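Local coordinates for fructuronate-tagaturonate epimerase UxaE from Cohnella laeviribosi in complex with 1 glycerol (Cohnella laeviribosi, PDB 6IL9), which probably interconverts fructuronate and tagaturonate by epimerisation, using a zinc ion bound in a TIM-barrel domain, at residues A403-T408 with I440-L445; F223-H228 with H329-D334. All blocks are in the same frame, centred on the assembly; numbering follows the deposited sequence.

Contact 1 (A403-T408 with I440-L445); sequences AYYHVT and ITYGLL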
ATOM      1  N   ALA A 403      -8.810   4.931 -17.527  1.00 28.82           N
ATOM      2  CA  ALA A 403      -8.346   3.700 -18.154  1.00 33.02           C
ATOM      3  C   ALA A 403      -7.568   2.813 -17.187  1.00 33.44           C
ATOM      4  O   ALA A 403      -7.481   1.603 -17.415  1.00 34.28           O
ATOM      5  CB  ALA A 403      -7.486   4.035 -19.376  1.00 34.39           C
ATOM      6  N   TYR A 404      -7.022   3.382 -16.104  1.00 30.66           N
ATOM      7  CA  TYR A 404      -6.189   2.661 -15.145  1.00 28.91           C
ATOM      8  C   TYR A 404      -6.901   2.315 -13.848  1.00 29.63           C
ATOM      9  O   TYR A 404      -6.475   1.387 -13.149  1.00 31.16           O
ATOM     10  CB  TYR A 404      -4.958   3.494 -14.778  1.00 31.92           C
ATOM     11  CG  TYR A 404      -3.959   3.645 -15.890  1.00 35.99           C
ATOM     12  CD1 TYR A 404      -3.104   2.604 -16.222  1.00 43.20           C
ATOM     13  CD2 TYR A 404      -3.858   4.828 -16.597  1.00 31.35           C
ATOM     14  CE1 TYR A 404      -2.180   2.733 -17.238  1.00 42.20           C
ATOM     15  CE2 TYR A 404      -2.937   4.969 -17.615  1.00 42.86           C
ATOM     16  CZ  TYR A 404      -2.100   3.917 -17.930  1.00 42.32           C
ATOM     17  OH  TYR A 404      -1.178   4.049 -18.942  1.00 47.88           O
ATOM     18  N   TYR A 405      -7.935   3.064 -13.482  1.00 26.32           N
ATOM     19  CA  TYR A 405      -8.663   2.834 -12.245  1.00 25.06           C
ATOM     20  C   TYR A 405     -10.144   2.856 -12.566  1.00 24.55           C
ATOM     21  O   TYR A 405     -10.607   3.760 -13.268  1.00 26.39           O
ATOM     22  CB  TYR A 405      -8.316   3.897 -11.205  1.00 23.71           C
ATOM     23  CG  TYR A 405      -6.862   3.845 -10.799  1.00 23.19           C
ATOM     24  CD1 TYR A 405      -6.452   3.021  -9.763  1.00 23.24           C
ATOM     25  CD2 TYR A 405      -5.903   4.582 -11.470  1.00 24.29           C
ATOM     26  CE1 TYR A 405      -5.128   2.945  -9.391  1.00 25.12           C
ATOM     27  CE2 TYR A 405      -4.563   4.517 -11.102  1.00 21.14           C
ATOM     28  CZ  TYR A 405      -4.186   3.686 -10.063  1.00 23.58           C
ATOM     29  OH  TYR A 405      -2.866   3.589  -9.668  1.00 25.50           O
ATOM     30  N   HIS A 406     -10.879   1.862 -12.073  1.00 23.88           N
ATOM     31  CA  HIS A 406     -12.313   1.782 -12.340  1.00 24.64           C
ATOM     32  C   HIS A 406     -13.057   2.622 -11.312  1.00 20.33           C
ATOM     33  O   HIS A 406     -13.054   2.300 -10.120  1.00 19.62           O
ATOM     34  CB  HIS A 406     -12.814   0.343 -12.303  1.00 25.78           C
ATOM     35  CG  HIS A 406     -14.299   0.237 -12.471  1.00 26.61           C
ATOM     36  ND1 HIS A 406     -14.912   0.309 -13.704  1.00 35.14           N
ATOM     37  CD2 HIS A 406     -15.296   0.118 -11.561  1.00 27.64           C
ATOM     38  CE1 HIS A 406     -16.222   0.211 -13.549  1.00 35.75           C
ATOM     39  NE2 HIS A 406     -16.481   0.092 -12.259  1.00 30.05           N
ATOM     40  N   VAL A 407     -13.693   3.701 -11.771  1.00 18.83           N
ATOM     41  CA  VAL A 407     -14.478   4.575 -10.908  1.00 16.89           C
ATOM     42  C   VAL A 407     -15.786   4.917 -11.610  1.00 16.83           C
ATOM     43  O   VAL A 407     -15.899   4.850 -12.836  1.00 19.44           O
ATOM     44  CB  VAL A 407     -13.709   5.869 -10.546  1.00 17.23           C
ATOM     45  CG1 VAL A 407     -12.473   5.539  -9.689  1.00 17.65           C
ATOM     46  CG2 VAL A 407     -13.299   6.630 -11.823  1.00 17.96           C
ATOM     47  N   THR A 408     -16.798   5.288 -10.821  1.00 15.29           N
ATOM     48  CA  THR A 408     -18.069   5.738 -11.384  1.00 17.21           C
ATOM     49  C   THR A 408     -18.295   7.223 -11.123  1.00 17.51           C
ATOM     50  O   THR A 408     -19.431   7.674 -10.960  1.00 17.53           O
ATOM     51  CB  THR A 408     -19.232   4.906 -10.837  1.00 17.64           C
ATOM     52  OG1 THR A 408     -19.195   4.889  -9.404  1.00 15.61           O
ATOM     53  CG2 THR A 408     -19.163   3.471 -11.368  1.00 20.60           C
ATOM     54  N   ILE A 440      -7.115   9.656  -8.861  1.00 15.06           N
ATOM     55  CA  ILE A 440      -6.725   8.789  -9.959  1.00 17.45           C
ATOM     56  C   ILE A 440      -5.805   9.491 -10.954  1.00 17.76           C
ATOM     57  O   ILE A 440      -5.100   8.813 -11.718  1.00 19.11           O
ATOM     58  CB  ILE A 440      -8.047   8.279 -10.568  1.00 22.19           C
ATOM     59  CG1 ILE A 440      -8.540   7.027  -9.852  1.00 17.96           C
ATOM     60  CG2 ILE A 440      -7.990   8.053 -12.022  1.00 36.03           C
ATOM     61  CD1 ILE A 440      -8.912   7.200  -8.447  1.00 29.68           C
ATOM     62  N   THR A 441      -5.743  10.822 -10.917  1.00 18.67           N
ATOM     63  CA  THR A 441      -4.933  11.613 -11.835  1.00 17.44           C
ATOM     64  C   THR A 441      -3.559  11.951 -11.260  1.00 17.10           C
ATOM     65  O   THR A 441      -2.870  12.807 -11.816  1.00 19.96           O
ATOM     66  CB  THR A 441      -5.666  12.904 -12.233  1.00 19.01           C
ATOM     67  OG1 THR A 441      -6.090  13.628 -11.066  1.00 17.24           O
ATOM     68  CG2 THR A 441      -6.895  12.598 -13.130  1.00 19.93           C
ATOM     69  N   TYR A 442      -3.138  11.284 -10.180  1.00 17.26           N
ATOM     70  CA  TYR A 442      -1.844  11.599  -9.562  1.00 16.93           C
ATOM     71  C   TYR A 442      -0.698  11.479 -10.558  1.00 19.82           C
ATOM     72  O   TYR A 442       0.213  12.323 -10.573  1.00 19.90           O
ATOM     73  CB  TYR A 442      -1.588  10.681  -8.364  1.00 16.24           C
ATOM     74  CG  TYR A 442      -1.371   9.224  -8.743  1.00 16.21           C
ATOM     75  CD1 TYR A 442      -2.437   8.404  -9.090  1.00 17.33           C
ATOM     76  CD2 TYR A 442      -0.091   8.677  -8.782  1.00 17.73           C
ATOM     77  CE1 TYR A 442      -2.235   7.075  -9.449  1.00 17.20           C
ATOM     78  CE2 TYR A 442       0.119   7.354  -9.139  1.00 20.43           C
ATOM     79  CZ  TYR A 442      -0.955   6.560  -9.477  1.00 17.21           C
ATOM     80  OH  TYR A 442      -0.742   5.249  -9.821  1.00 20.58           O
ATOM     81  N   GLY A 443      -0.710  10.431 -11.383  1.00 17.87           N
ATOM     82  CA  GLY A 443       0.396  10.215 -12.307  1.00 20.63           C
ATOM     83  C   GLY A 443       0.433  11.269 -13.398  1.00 22.73           C
ATOM     84  O   GLY A 443       1.487  11.841 -13.693  1.00 22.55           O
ATOM     85  N   LEU A 444      -0.730  11.559 -13.991  1.00 20.84           N
ATOM     86  CA  LEU A 444      -0.823  12.611 -15.004  1.00 22.67           C
ATOM     87  C   LEU A 444      -0.393  13.965 -14.455  1.00 24.70           C
ATOM     88  O   LEU A 444       0.192  14.776 -15.179  1.00 24.51           O
ATOM     89  CB  LEU A 444      -2.256  12.722 -15.518  1.00 26.10           C
ATOM     90  CG  LEU A 444      -2.866  11.550 -16.255  1.00 33.28           C
ATOM     91  CD1 LEU A 444      -4.363  11.779 -16.318  1.00 25.46           C
ATOM     92  CD2 LEU A 444      -2.253  11.456 -17.643  1.00 34.17           C
ATOM     93  N   LEU A 445      -0.750  14.261 -13.206  1.00 19.16           N
ATOM     94  CA  LEU A 445      -0.401  15.552 -12.621  1.00 19.09           C
ATOM     95  C   LEU A 445       1.085  15.624 -12.296  1.00 18.57           C
ATOM     96  O   LEU A 445       1.752  16.626 -12.593  1.00 21.66           O
ATOM     97  CB  LEU A 445      -1.228  15.793 -11.357  1.00 19.42           C
ATOM     98  CG  LEU A 445      -2.706  16.109 -11.585  1.00 18.73           C
ATOM     99  CD1 LEU A 445      -3.517  15.903 -10.301  1.00 17.69           C
ATOM    100  CD2 LEU A 445      -2.870  17.542 -12.076  1.00 19.11           C
TER
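Tyr405 reaches from the loop after helix 384-402 along the side chain of Ile440 to the hydroxyl of Tyr442, a tyrosine-tyrosine hydroxyl pair in the largely helical region that follows the barrel. Its CB lies 3.4 Å from Ile440 CG1, a close apolar contact, and CG stays near the same methylene. One step further out, CD2 lies against both branches of Ile440, 3.9 Å from CG1 and 4.1 Å from CG2 of that residue, the two side chains running past each other in opposite directions. Beyond Ile440, Tyr405 CE2 approaches the edge of the Tyr442 ring in its plane, 3.8 Å from Tyr442 CE1, and CZ comes 3.8 Å from Tyr442 OH. At the tip, Tyr405 OH and Tyr442 OH share a hydrogen bond of 2.7 Å, in which either may be the donor. The Tyr442 side chain crosses at about a right angle. Val407 CG1 extends the apolar strip, 4.1 Å from Ile440 CD1. A phenylalanine in place of Tyr405 would probably keep the packing on Ile440 but leave the Tyr442 hydroxyl without this partner. Arg99 makes a cation-pi contact with Tyr442 and touches Tyr405; Tyr442 also packs on helices 125-131 and 369-382, Ile440 on helix 384-402.

Contact 2 (F223-H228 with H329-D334); sequences FQVGPH and HAAIAD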
ATOM      1  N   PHE A 223     -18.514 -28.624   4.957  1.00 28.68           N
ATOM      2  CA  PHE A 223     -17.400 -28.297   5.831  1.00 28.45           C
ATOM      3  C   PHE A 223     -17.877 -27.340   6.911  1.00 23.94           C
ATOM      4  O   PHE A 223     -18.589 -26.376   6.620  1.00 26.11           O
ATOM      5  CB  PHE A 223     -16.249 -27.683   5.034  1.00 29.54           C
ATOM      6  CG  PHE A 223     -15.719 -28.591   3.971  1.00 26.59           C
ATOM      7  CD1 PHE A 223     -16.320 -28.636   2.725  1.00 27.44           C
ATOM      8  CD2 PHE A 223     -14.637 -29.416   4.228  1.00 29.57           C
ATOM      9  CE1 PHE A 223     -15.844 -29.488   1.740  1.00 30.06           C
ATOM     10  CE2 PHE A 223     -14.150 -30.272   3.244  1.00 33.37           C
ATOM     11  CZ  PHE A 223     -14.758 -30.303   2.002  1.00 29.68           C
ATOM     12  N   GLN A 224     -17.494 -27.618   8.151  1.00 28.27           N
ATOM     13  CA  GLN A 224     -17.890 -26.803   9.293  1.00 27.17           C
ATOM     14  C   GLN A 224     -16.756 -25.819   9.538  1.00 28.21           C
ATOM     15  O   GLN A 224     -15.673 -26.200   9.994  1.00 33.64           O
ATOM     16  CB  GLN A 224     -18.178 -27.670  10.515  1.00 26.48           C
ATOM     17  CG  GLN A 224     -19.128 -28.834  10.249  1.00 29.87           C
ATOM     18  CD  GLN A 224     -20.563 -28.394   9.989  1.00 29.15           C
ATOM     19  OE1 GLN A 224     -20.978 -27.302  10.385  1.00 33.23           O
ATOM     20  NE2 GLN A 224     -21.324 -29.244   9.308  1.00 32.45           N
ATOM     21  N   VAL A 225     -16.998 -24.554   9.202  1.00 27.04           N
ATOM     22  CA  VAL A 225     -16.023 -23.494   9.422  1.00 26.72           C
ATOM     23  C   VAL A 225     -16.553 -22.631  10.557  1.00 27.64           C
ATOM     24  O   VAL A 225     -17.249 -21.636  10.327  1.00 26.37           O
ATOM     25  CB  VAL A 225     -15.784 -22.685   8.135  1.00 26.06           C
ATOM     26  CG1 VAL A 225     -14.611 -21.742   8.295  1.00 24.75           C
ATOM     27  CG2 VAL A 225     -15.542 -23.637   6.967  1.00 23.11           C
ATOM     28  N   GLY A 226     -16.256 -23.027  11.792  1.00 31.39           N
ATOM     29  CA  GLY A 226     -16.931 -22.458  12.933  1.00 28.74           C
ATOM     30  C   GLY A 226     -18.427 -22.665  12.810  1.00 29.70           C
ATOM     31  O   GLY A 226     -18.900 -23.757  12.472  1.00 29.23           O
ATOM     32  N   PRO A 227     -19.206 -21.608  13.057  1.00 27.41           N
ATOM     33  CA  PRO A 227     -20.667 -21.724  12.983  1.00 28.00           C
ATOM     34  C   PRO A 227     -21.212 -21.752  11.568  1.00 31.00           C
ATOM     35  O   PRO A 227     -22.435 -21.778  11.391  1.00 29.83           O
ATOM     36  CB  PRO A 227     -21.142 -20.468  13.730  1.00 30.92           C
ATOM     37  CG  PRO A 227     -20.058 -19.471  13.484  1.00 31.39           C
ATOM     38  CD  PRO A 227     -18.769 -20.243  13.408  1.00 29.78           C
ATOM     39  N   HIS A 228     -20.348 -21.756  10.559  1.00 26.02           N
ATOM     40  CA  HIS A 228     -20.760 -21.666   9.169  1.00 27.91           C
ATOM     41  C   HIS A 228     -20.586 -23.012   8.486  1.00 27.40           C
ATOM     42  O   HIS A 228     -19.526 -23.633   8.587  1.00 30.63           O
ATOM     43  CB  HIS A 228     -19.950 -20.589   8.446  1.00 26.54           C
ATOM     44  CG  HIS A 228     -19.984 -19.268   9.144  1.00 26.21           C
ATOM     45  ND1 HIS A 228     -21.099 -18.461   9.139  1.00 24.49           N
ATOM     46  CD2 HIS A 228     -19.063 -18.636   9.908  1.00 27.59           C
ATOM     47  CE1 HIS A 228     -20.853 -17.373   9.847  1.00 24.69           C
ATOM     48  NE2 HIS A 228     -19.628 -17.457  10.331  1.00 25.89           N
ATOM     49  N   HIS A 329     -16.013 -15.108   5.388  1.00 15.38           N
ATOM     50  CA  HIS A 329     -14.644 -14.862   4.932  1.00 15.69           C
ATOM     51  C   HIS A 329     -13.677 -14.869   6.104  1.00 16.05           C
ATOM     52  O   HIS A 329     -12.597 -15.465   6.029  1.00 13.70           O
ATOM     53  CB  HIS A 329     -14.539 -13.509   4.222  1.00 17.87           C
ATOM     54  CG  HIS A 329     -15.107 -13.483   2.838  1.00 20.09           C
ATOM     55  ND1 HIS A 329     -14.777 -14.415   1.878  1.00 23.43           N
ATOM     56  CD2 HIS A 329     -15.947 -12.606   2.241  1.00 20.76           C
ATOM     57  CE1 HIS A 329     -15.410 -14.126   0.754  1.00 24.90           C
ATOM     58  NE2 HIS A 329     -16.128 -13.036   0.947  1.00 23.05           N
ATOM     59  N   ALA A 330     -14.052 -14.196   7.199  1.00 14.86           N
ATOM     60  CA  ALA A 330     -13.176 -14.120   8.368  1.00 15.24           C
ATOM     61  C   ALA A 330     -13.021 -15.479   9.031  1.00 13.83           C
ATOM     62  O   ALA A 330     -11.946 -15.803   9.552  1.00 15.13           O
ATOM     63  CB  ALA A 330     -13.723 -13.116   9.384  1.00 15.45           C
ATOM     64  N   ALA A 331     -14.091 -16.278   9.041  1.00 13.11           N
ATOM     65  CA  ALA A 331     -14.017 -17.615   9.625  1.00 15.01           C
ATOM     66  C   ALA A 331     -13.103 -18.521   8.809  1.00 15.88           C
ATOM     67  O   ALA A 331     -12.379 -19.355   9.372  1.00 17.10           O
ATOM     68  CB  ALA A 331     -15.423 -18.218   9.731  1.00 16.93           C
ATOM     69  N   ILE A 332     -13.142 -18.382   7.482  1.00 13.86           N
ATOM     70  CA  ILE A 332     -12.257 -19.164   6.618  1.00 15.78           C
ATOM     71  C   ILE A 332     -10.803 -18.807   6.882  1.00 15.13           C
ATOM     72  O   ILE A 332      -9.942 -19.686   7.007  1.00 16.30           O
ATOM     73  CB  ILE A 332     -12.624 -18.944   5.141  1.00 14.92           C
ATOM     74  CG1 ILE A 332     -14.013 -19.512   4.863  1.00 16.95           C
ATOM     75  CG2 ILE A 332     -11.549 -19.571   4.223  1.00 15.90           C
ATOM     76  CD1 ILE A 332     -14.639 -18.930   3.592  1.00 19.36           C
ATOM     77  N   ALA A 333     -10.503 -17.508   6.951  1.00 11.98           N
ATOM     78  CA  ALA A 333      -9.149 -17.076   7.283  1.00 13.98           C
ATOM     79  C   ALA A 333      -8.688 -17.656   8.619  1.00 15.18           C
ATOM     80  O   ALA A 333      -7.544 -18.098   8.748  1.00 16.04           O
ATOM     81  CB  ALA A 333      -9.077 -15.553   7.319  1.00 15.28           C
ATOM     82  N   ASP A 334      -9.563 -17.649   9.622  1.00 13.19           N
ATOM     83  CA  ASP A 334      -9.193 -18.175  10.935  1.00 13.70           C
ATOM     84  C   ASP A 334      -8.930 -19.674  10.856  1.00 13.96           C
ATOM     85  O   ASP A 334      -7.988 -20.184  11.473  1.00 16.85           O
ATOM     86  CB  ASP A 334     -10.301 -17.884  11.955  1.00 14.76           C
ATOM     87  CG  ASP A 334     -10.329 -16.418  12.415  1.00 16.39           C
ATOM     88  OD1 ASP A 334      -9.360 -15.670  12.163  1.00 18.24           O
ATOM     89  OD2 ASP A 334     -11.337 -16.012  13.037  1.00 18.89           O
TER
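A two-stranded antiparallel hairpin, strands 221-225 and 228-232, lays its turn against helix 319-336, which in this TIM-barrel enzyme runs between barrel strands 300-302 and 339-342. The turn is a type II' beta turn from Val225 to His228, with Gly226 at its second position adopting a positive phi (58°). Two backbone bonds close it, Val225 N to His228 O at 2.8 Å and His228 N to Val225 O at 3.1 Å. No hydrogen bond joins the hairpin to residues 329-334; the contact is van der Waals packing of Val225 and His228 on Ala331 and Ile332. Ala331 is the middle of it, its methyl facing the turn and touched by both Val225 and His228. Val225 points its CG1 branch at the helix, with that methyl anti to the backbone N (chi1 -170°). There CG1 packs 3.9 Å from Ala331 CB and 4.1 Å from Ile332 CG1. With only a methyl on Ala331, the valine can probably approach the helix backbone closely; Val225 CG1 lies 3.4 Å from Ala331 O. Ile332 also touches Ile230 of the second strand and Phe285 of helix 281-293, and Val225 meets both of these residues too, so the two helices and the hairpin share one apolar patch. Within the turn, Pro227 CG lies over one face of the His228 imidazole, displaced toward its rim, and His228 CD2 lies 3.7 Å from Ala331 CB.

The two contacts lie about 36 Å apart between centres, with nearest atoms about 18 Å apart, and share no helix or strand. Contact 2 comes first along the chain and closes before contact 1 opens, both within the tagaturonate epimerase family region. Contact 2 packs the hairpin, which lies in the chain between barrel strands 178-182 and 267-271, on helix 319-336, whereas contact 1 joins two parts of the region that follows the last barrel strand, 363-367. Contact 1 is the one near the metal, with the Tyr405 side chain about 9 Å from the zinc ion and about 7 Å from a bound glycerol; contact 2 is peripheral packing.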